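Local coordinates for protein PmoD (Methylocystis sp. ATCC 49242, PDB 6CPD) that binds copper through a cupredoxin-like periplasmic domain and probably serves copper handling in methane-oxidizing bacteria, at residues Glu56-Asp62 with His104-Thr110; Thr79-Leu83 with Ser94-Asn98. All coordinates share one frame. Residue numbers count along the deposited sequence, not the author numbering.

Contact 1: residues Glu56-Asp62 with His104-Thr110; sequences ELRIIRD and HYIGLVT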
loop_
_atom_site.group_PDB
_atom_site.type_symbol
_atom_site.label_atom_id
_atom_site.label_comp_id
_atom_site.label_asym_id
_atom_site.label_seq_id
_atom_site.Cartn_x
_atom_site.Cartn_y
_atom_site.Cartn_z
ATOM N N GLU B 56 -10.926 -2.068 -16.122
ATOM C CA GLU B 56 -12.158 -2.590 -15.555
ATOM C C GLU B 56 -11.940 -2.915 -14.080
ATOM O O GLU B 56 -10.859 -3.372 -13.694
ATOM C CB GLU B 56 -12.604 -3.834 -16.318
ATOM C CG GLU B 56 -13.719 -4.617 -15.646
ATOM C CD GLU B 56 -13.972 -5.972 -16.296
ATOM O OE1 GLU B 56 -13.110 -6.447 -17.066
ATOM O OE2 GLU B 56 -15.037 -6.573 -16.022
ATOM N N LEU B 57 -12.948 -2.673 -13.251
ATOM C CA LEU B 57 -12.843 -3.044 -11.840
ATOM C C LEU B 57 -14.029 -3.911 -11.443
ATOM O O LEU B 57 -15.175 -3.554 -11.696
ATOM C CB LEU B 57 -12.780 -1.801 -10.936
ATOM C CG LEU B 57 -12.897 -2.074 -9.423
ATOM C CD1 LEU B 57 -11.658 -2.771 -8.832
ATOM C CD2 LEU B 57 -13.225 -0.793 -8.647
ATOM N N ARG B 58 -13.740 -5.048 -10.830
ATOM C CA ARG B 58 -14.772 -5.874 -10.229
ATOM C C ARG B 58 -14.371 -6.240 -8.822
ATOM O O ARG B 58 -13.306 -6.812 -8.603
ATOM C CB ARG B 58 -15.034 -7.119 -11.070
ATOM C CG ARG B 58 -16.081 -8.040 -10.443
ATOM C CD ARG B 58 -16.236 -9.323 -11.210
ATOM N NE ARG B 58 -17.154 -9.132 -12.328
ATOM C CZ ARG B 58 -17.021 -9.693 -13.518
ATOM N NH1 ARG B 58 -15.984 -10.470 -13.765
ATOM N NH2 ARG B 58 -17.915 -9.461 -14.463
ATOM N N ILE B 59 -15.216 -5.907 -7.856
ATOM C CA ILE B 59 -14.936 -6.321 -6.487
ATOM C C ILE B 59 -15.807 -7.530 -6.175
ATOM O O ILE B 59 -17.023 -7.485 -6.343
ATOM C CB ILE B 59 -15.197 -5.180 -5.487
ATOM C CG1 ILE B 59 -14.260 -4.006 -5.777
ATOM C CG2 ILE B 59 -15.009 -5.673 -4.031
ATOM C CD1 ILE B 59 -14.498 -2.805 -4.866
ATOM N N ILE B 60 -15.176 -8.622 -5.766
ATOM C CA ILE B 60 -15.914 -9.844 -5.443
ATOM C C ILE B 60 -15.717 -10.258 -3.996
ATOM O O ILE B 60 -14.707 -9.927 -3.358
ATOM C CB ILE B 60 -15.480 -11.041 -6.322
ATOM C CG1 ILE B 60 -13.991 -11.347 -6.097
ATOM C CG2 ILE B 60 -15.748 -10.761 -7.806
ATOM C CD1 ILE B 60 -13.533 -12.642 -6.736
ATOM N N ARG B 61 -16.696 -10.990 -3.484
ATOM C CA ARG B 61 -16.512 -11.741 -2.258
ATOM C C ARG B 61 -15.455 -12.793 -2.555
ATOM O O ARG B 61 -15.478 -13.431 -3.612
ATOM C CB ARG B 61 -17.847 -12.368 -1.804
ATOM C CG ARG B 61 -18.897 -11.285 -1.526
ATOM C CD ARG B 61 -20.286 -11.828 -1.270
ATOM N NE ARG B 61 -20.980 -12.244 -2.489
ATOM C CZ ARG B 61 -21.656 -11.434 -3.299
ATOM N NH1 ARG B 61 -21.734 -10.131 -3.049
ATOM N NH2 ARG B 61 -22.262 -11.931 -4.373
ATOM N N ASP B 62 -14.502 -12.942 -1.644
ATOM C CA ASP B 62 -13.409 -13.886 -1.814
ATOM C C ASP B 62 -13.938 -15.311 -1.585
ATOM O O ASP B 62 -14.400 -15.613 -0.495
ATOM C CB ASP B 62 -12.280 -13.569 -0.824
ATOM C CG ASP B 62 -10.982 -14.330 -1.134
ATOM O OD1 ASP B 62 -11.033 -15.394 -1.799
ATOM O OD2 ASP B 62 -9.904 -13.859 -0.695
ATOM N N HIS B 104 -13.912 -11.137 3.644
ATOM C CA HIS B 104 -12.784 -10.935 2.738
ATOM C C HIS B 104 -13.284 -10.635 1.348
ATOM O O HIS B 104 -14.222 -11.290 0.868
ATOM C CB HIS B 104 -11.878 -12.170 2.657
ATOM C CG HIS B 104 -11.173 -12.503 3.930
ATOM N ND1 HIS B 104 -11.665 -13.416 4.838
ATOM C CD2 HIS B 104 -9.997 -12.063 4.433
ATOM C CE1 HIS B 104 -10.820 -13.521 5.848
ATOM N NE2 HIS B 104 -9.804 -12.705 5.629
ATOM N N TYR B 105 -12.629 -9.676 0.698
ATOM C CA TYR B 105 -13.011 -9.249 -0.632
ATOM C C TYR B 105 -11.780 -9.185 -1.515
ATOM O O TYR B 105 -10.645 -9.132 -1.025
ATOM C CB TYR B 105 -13.713 -7.878 -0.602
ATOM C CG TYR B 105 -15.019 -7.910 0.139
ATOM C CD1 TYR B 105 -15.056 -7.756 1.516
ATOM C CD2 TYR B 105 -16.213 -8.125 -0.530
ATOM C CE1 TYR B 105 -16.269 -7.801 2.211
ATOM C CE2 TYR B 105 -17.417 -8.169 0.149
ATOM C CZ TYR B 105 -17.442 -8.002 1.514
ATOM O OH TYR B 105 -18.654 -8.053 2.176
ATOM N N ILE B 106 -12.008 -9.197 -2.820
ATOM C CA ILE B 106 -10.927 -9.050 -3.773
ATOM C C ILE B 106 -11.321 -8.015 -4.814
ATOM O O ILE B 106 -12.382 -8.134 -5.428
ATOM C CB ILE B 106 -10.598 -10.378 -4.492
ATOM C CG1 ILE B 106 -10.360 -11.510 -3.483
ATOM C CG2 ILE B 106 -9.414 -10.170 -5.451
ATOM C CD1 ILE B 106 -9.944 -12.826 -4.093
ATOM N N GLY B 107 -10.481 -7.006 -5.017
ATOM C CA GLY B 107 -10.702 -6.088 -6.114
ATOM C C GLY B 107 -9.915 -6.612 -7.301
ATOM O O GLY B 107 -8.697 -6.784 -7.219
ATOM N N LEU B 108 -10.618 -6.910 -8.388
ATOM C CA LEU B 108 -9.981 -7.370 -9.616
ATOM C C LEU B 108 -9.866 -6.227 -10.608
ATOM O O LEU B 108 -10.881 -5.747 -11.110
ATOM C CB LEU B 108 -10.774 -8.506 -10.253
ATOM C CG LEU B 108 -10.971 -9.733 -9.383
ATOM C CD1 LEU B 108 -11.919 -10.722 -10.058
ATOM C CD2 LEU B 108 -9.620 -10.349 -9.138
ATOM N N VAL B 109 -8.647 -5.798 -10.890
ATOM C CA VAL B 109 -8.422 -4.723 -11.849
ATOM C C VAL B 109 -7.929 -5.341 -13.145
ATOM O O VAL B 109 -6.893 -6.000 -13.177
ATOM C CB VAL B 109 -7.390 -3.692 -11.358
ATOM C CG1 VAL B 109 -7.206 -2.596 -12.407
ATOM C CG2 VAL B 109 -7.810 -3.095 -10.010
ATOM N N THR B 110 -8.680 -5.145 -14.212
ATOM C CA THR B 110 -8.310 -5.729 -15.481
ATOM C C THR B 110 -7.938 -4.636 -16.467
ATOM O O THR B 110 -8.733 -3.737 -16.728
ATOM C CB THR B 110 -9.454 -6.579 -16.057
ATOM O OG1 THR B 110 -9.890 -7.515 -15.063
ATOM C CG2 THR B 110 -8.991 -7.330 -17.310
HETATM O O HOH W 1 -9.325 -11.267 0.357
HETATM O O HOH W 2 -15.963 -14.165 1.680
#
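Glu56-Asp62 and His104-Thr110 lie side by side as antiparallel strands, their axes 4.5 Å apart at the closest point. Paired hydrogen bonds join Glu56 with Thr110, Arg58 with Leu108 and Ile60 with Ile106; the shortest runs from Leu108 N to Arg58 O at 2.7 Å. A last bond, Asp62 N to His104 O at 3.0 Å, carries the pairing past the end of the first strand.

On the face of Leu57, Ile59 and Val109, Gly107 leaves a shallow dip, and Leu57 and Ile59 fill the place a side chain there would take: Ile59 CG1 lies 4.1 Å from Gly107 CA, and Leu57 CD1 leans to 4.4 Å from that CA while meeting Val109 CG2 at 4.0 Å. Phe123 and Phe125 of strand 118-127 touch Val109 and Ile59. On the face of Glu56, Arg58, Ile60, Ile106, Leu108 and Thr110, side chains stand opposite each other in pairs. Ile60 fits beside Ile106 (CG1 to CB, 3.9 Å) and reaches Leu108 (CD1 to CD1, 4.2 Å), and Leu68 rests on all three. Arg58 leads away to a salt bridge with Glu72. At the far end, Asp62 CG sits 3.5 Å from Ile106 CD1; a water bridges Asp62 OD2 and Tyr105 O, and OD1 takes a hydrogen bond from Leu64 N. At the diverging Arg61-Tyr105 pair, Arg61 CG lies 3.8 Å from Tyr105 CE2. This is a central antiparallel strand pair in one sheet of the cupredoxin-like beta sandwich.

Contact 2: residues Thr79-Leu83 with Ser94-Asn98; sequences TELHL and SVEHN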
loop_
_atom_site.group_PDB
_atom_site.type_symbol
_atom_site.label_atom_id
_atom_site.label_comp_id
_atom_site.label_asym_id
_atom_site.label_seq_id
_atom_site.Cartn_x
_atom_site.Cartn_y
_atom_site.Cartn_z
ATOM N N THR B 79 -20.129 -11.079 -7.174
ATOM C CA THR B 79 -19.803 -9.653 -7.353
ATOM C C THR B 79 -20.492 -8.695 -6.384
ATOM O O THR B 79 -21.713 -8.722 -6.231
ATOM C CB THR B 79 -20.118 -9.217 -8.789
ATOM O OG1 THR B 79 -19.167 -9.830 -9.666
ATOM C CG2 THR B 79 -20.034 -7.686 -8.938
ATOM N N GLU B 80 -19.687 -7.847 -5.739
ATOM C CA GLU B 80 -20.182 -6.756 -4.888
ATOM C C GLU B 80 -20.390 -5.499 -5.696
ATOM O O GLU B 80 -21.353 -4.765 -5.496
ATOM C CB GLU B 80 -19.208 -6.433 -3.754
ATOM C CG GLU B 80 -19.236 -7.389 -2.612
ATOM C CD GLU B 80 -20.463 -7.221 -1.724
ATOM O OE1 GLU B 80 -21.073 -6.127 -1.728
ATOM O OE2 GLU B 80 -20.798 -8.191 -1.011
ATOM N N LEU B 81 -19.438 -5.227 -6.581
ATOM C CA LEU B 81 -19.520 -4.051 -7.427
ATOM C C LEU B 81 -18.779 -4.304 -8.725
ATOM O O LEU B 81 -17.768 -4.995 -8.732
ATOM C CB LEU B 81 -18.932 -2.847 -6.678
ATOM C CG LEU B 81 -18.479 -1.569 -7.382
ATOM C CD1 LEU B 81 -18.635 -0.406 -6.428
ATOM C CD2 LEU B 81 -17.020 -1.674 -7.824
ATOM N N HIS B 82 -19.261 -3.719 -9.813
ATOM C CA HIS B 82 -18.624 -3.899 -11.113
ATOM C C HIS B 82 -18.645 -2.618 -11.927
ATOM O O HIS B 82 -19.707 -2.077 -12.201
ATOM C CB HIS B 82 -19.301 -5.020 -11.903
ATOM C CG HIS B 82 -18.608 -5.345 -13.187
ATOM N ND1 HIS B 82 -19.280 -5.755 -14.316
ATOM C CD2 HIS B 82 -17.294 -5.317 -13.522
ATOM C CE1 HIS B 82 -18.414 -5.959 -15.295
ATOM N NE2 HIS B 82 -17.201 -5.704 -14.835
ATOM N N LEU B 83 -17.463 -2.123 -12.290
ATOM C CA LEU B 83 -17.355 -1.011 -13.224
ATOM C C LEU B 83 -16.806 -1.490 -14.558
ATOM O O LEU B 83 -15.662 -1.936 -14.626
ATOM C CB LEU B 83 -16.444 0.092 -12.690
ATOM C CG LEU B 83 -16.640 0.772 -11.347
ATOM C CD1 LEU B 83 -15.627 1.912 -11.300
ATOM C CD2 LEU B 83 -18.060 1.289 -11.176
ATOM N N SER B 94 -12.810 7.436 -8.425
ATOM C CA SER B 94 -13.271 6.920 -7.143
ATOM C C SER B 94 -14.480 6.027 -7.359
ATOM O O SER B 94 -15.225 6.211 -8.321
ATOM C CB SER B 94 -13.647 8.055 -6.185
ATOM O OG SER B 94 -12.516 8.818 -5.791
ATOM N N VAL B 95 -14.654 5.053 -6.469
ATOM C CA VAL B 95 -15.867 4.250 -6.432
ATOM C C VAL B 95 -16.395 4.312 -5.003
ATOM O O VAL B 95 -15.629 4.471 -4.045
ATOM C CB VAL B 95 -15.636 2.782 -6.875
ATOM C CG1 VAL B 95 -14.656 2.728 -8.023
ATOM C CG2 VAL B 95 -15.134 1.949 -5.736
ATOM N N GLU B 96 -17.714 4.286 -4.875
ATOM C CA GLU B 96 -18.354 4.304 -3.579
ATOM C C GLU B 96 -19.209 3.064 -3.454
ATOM O O GLU B 96 -19.857 2.659 -4.414
ATOM C CB GLU B 96 -19.197 5.578 -3.402
ATOM C CG GLU B 96 -19.937 5.675 -2.067
ATOM C CD GLU B 96 -21.278 4.941 -2.051
ATOM O OE1 GLU B 96 -21.808 4.619 -3.134
ATOM O OE2 GLU B 96 -21.800 4.685 -0.940
ATOM N N HIS B 97 -19.201 2.449 -2.282
ATOM C CA HIS B 97 -20.013 1.259 -2.078
ATOM C C HIS B 97 -20.380 1.114 -0.607
ATOM O O HIS B 97 -19.558 1.370 0.276
ATOM C CB HIS B 97 -19.270 0.006 -2.565
ATOM C CG HIS B 97 -20.104 -1.237 -2.516
ATOM N ND1 HIS B 97 -21.224 -1.411 -3.296
ATOM C CD2 HIS B 97 -19.996 -2.357 -1.757
ATOM C CE1 HIS B 97 -21.768 -2.588 -3.035
ATOM N NE2 HIS B 97 -21.042 -3.180 -2.099
ATOM N N ASN B 98 -21.612 0.712 -0.338
ATOM C CA ASN B 98 -21.975 0.336 1.015
ATOM C C ASN B 98 -21.687 -1.140 1.217
ATOM O O ASN B 98 -22.388 -1.989 0.677
ATOM C CB ASN B 98 -23.451 0.631 1.297
ATOM C CG ASN B 98 -23.825 0.405 2.758
ATOM O OD1 ASN B 98 -23.648 1.286 3.599
ATOM N ND2 ASN B 98 -24.373 -0.775 3.058
#
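Here two sheets of the cupredoxin-like sandwich meet near the surface: Thr79-Leu83 ends the mixed sheet, and Ser94-Asn98 belongs to the sheet of strand 37-45. The strand axes stay 9.3 Å apart at closest, so side chains must span the gap. Leu83 and Val95 meet tightly, CD1 to CG1 at 3.5 Å. Next along, Leu81 CD1 lies 4.3 Å from Val95 CG2 and 3.9 Å from His97 CB, filling the space between valine and imidazole. Beyond Leu81 the packing turns polar: His97 NE2 donates a hydrogen bond to Glu80 OE1 at 3.0 Å, with the carboxylate oxygen near the ring plane. The other oxygen of Glu80 forms a salt bridge with Arg61, while Phe99 meets the His97 ring edge-to-face. Glu80 can point across beside Leu81 because the two form a classic beta bulge opposite Ile59. Apolar contacts finished by a His-carboxylate hydrogen bond thus close the gap between facing sheets of a beta sandwich.

Contact 1 is buried and lies within one sheet, whereas contact 2 sits nearer the surface and reaches from that sheet to the one facing it. Their chemistry follows: backbone hydrogen bonds dominate the first, while none joins the two segments of the second, which relies on side chains reaching across, with less than half the buried area. Strands 55-61 and 79-86 are sheet neighbours, so the contacts touch directly. Ile59 O lies 2.8 Å from Glu80 N, and Glu56 OE2 lies 2.6 Å from His82 NE2, both probable hydrogen bonds. Strand 92-99 leads straight into 103-112, so the chain crosses from one sheet to the other between the contacts, and contact 2 nests inside the loop that contact 1 closes.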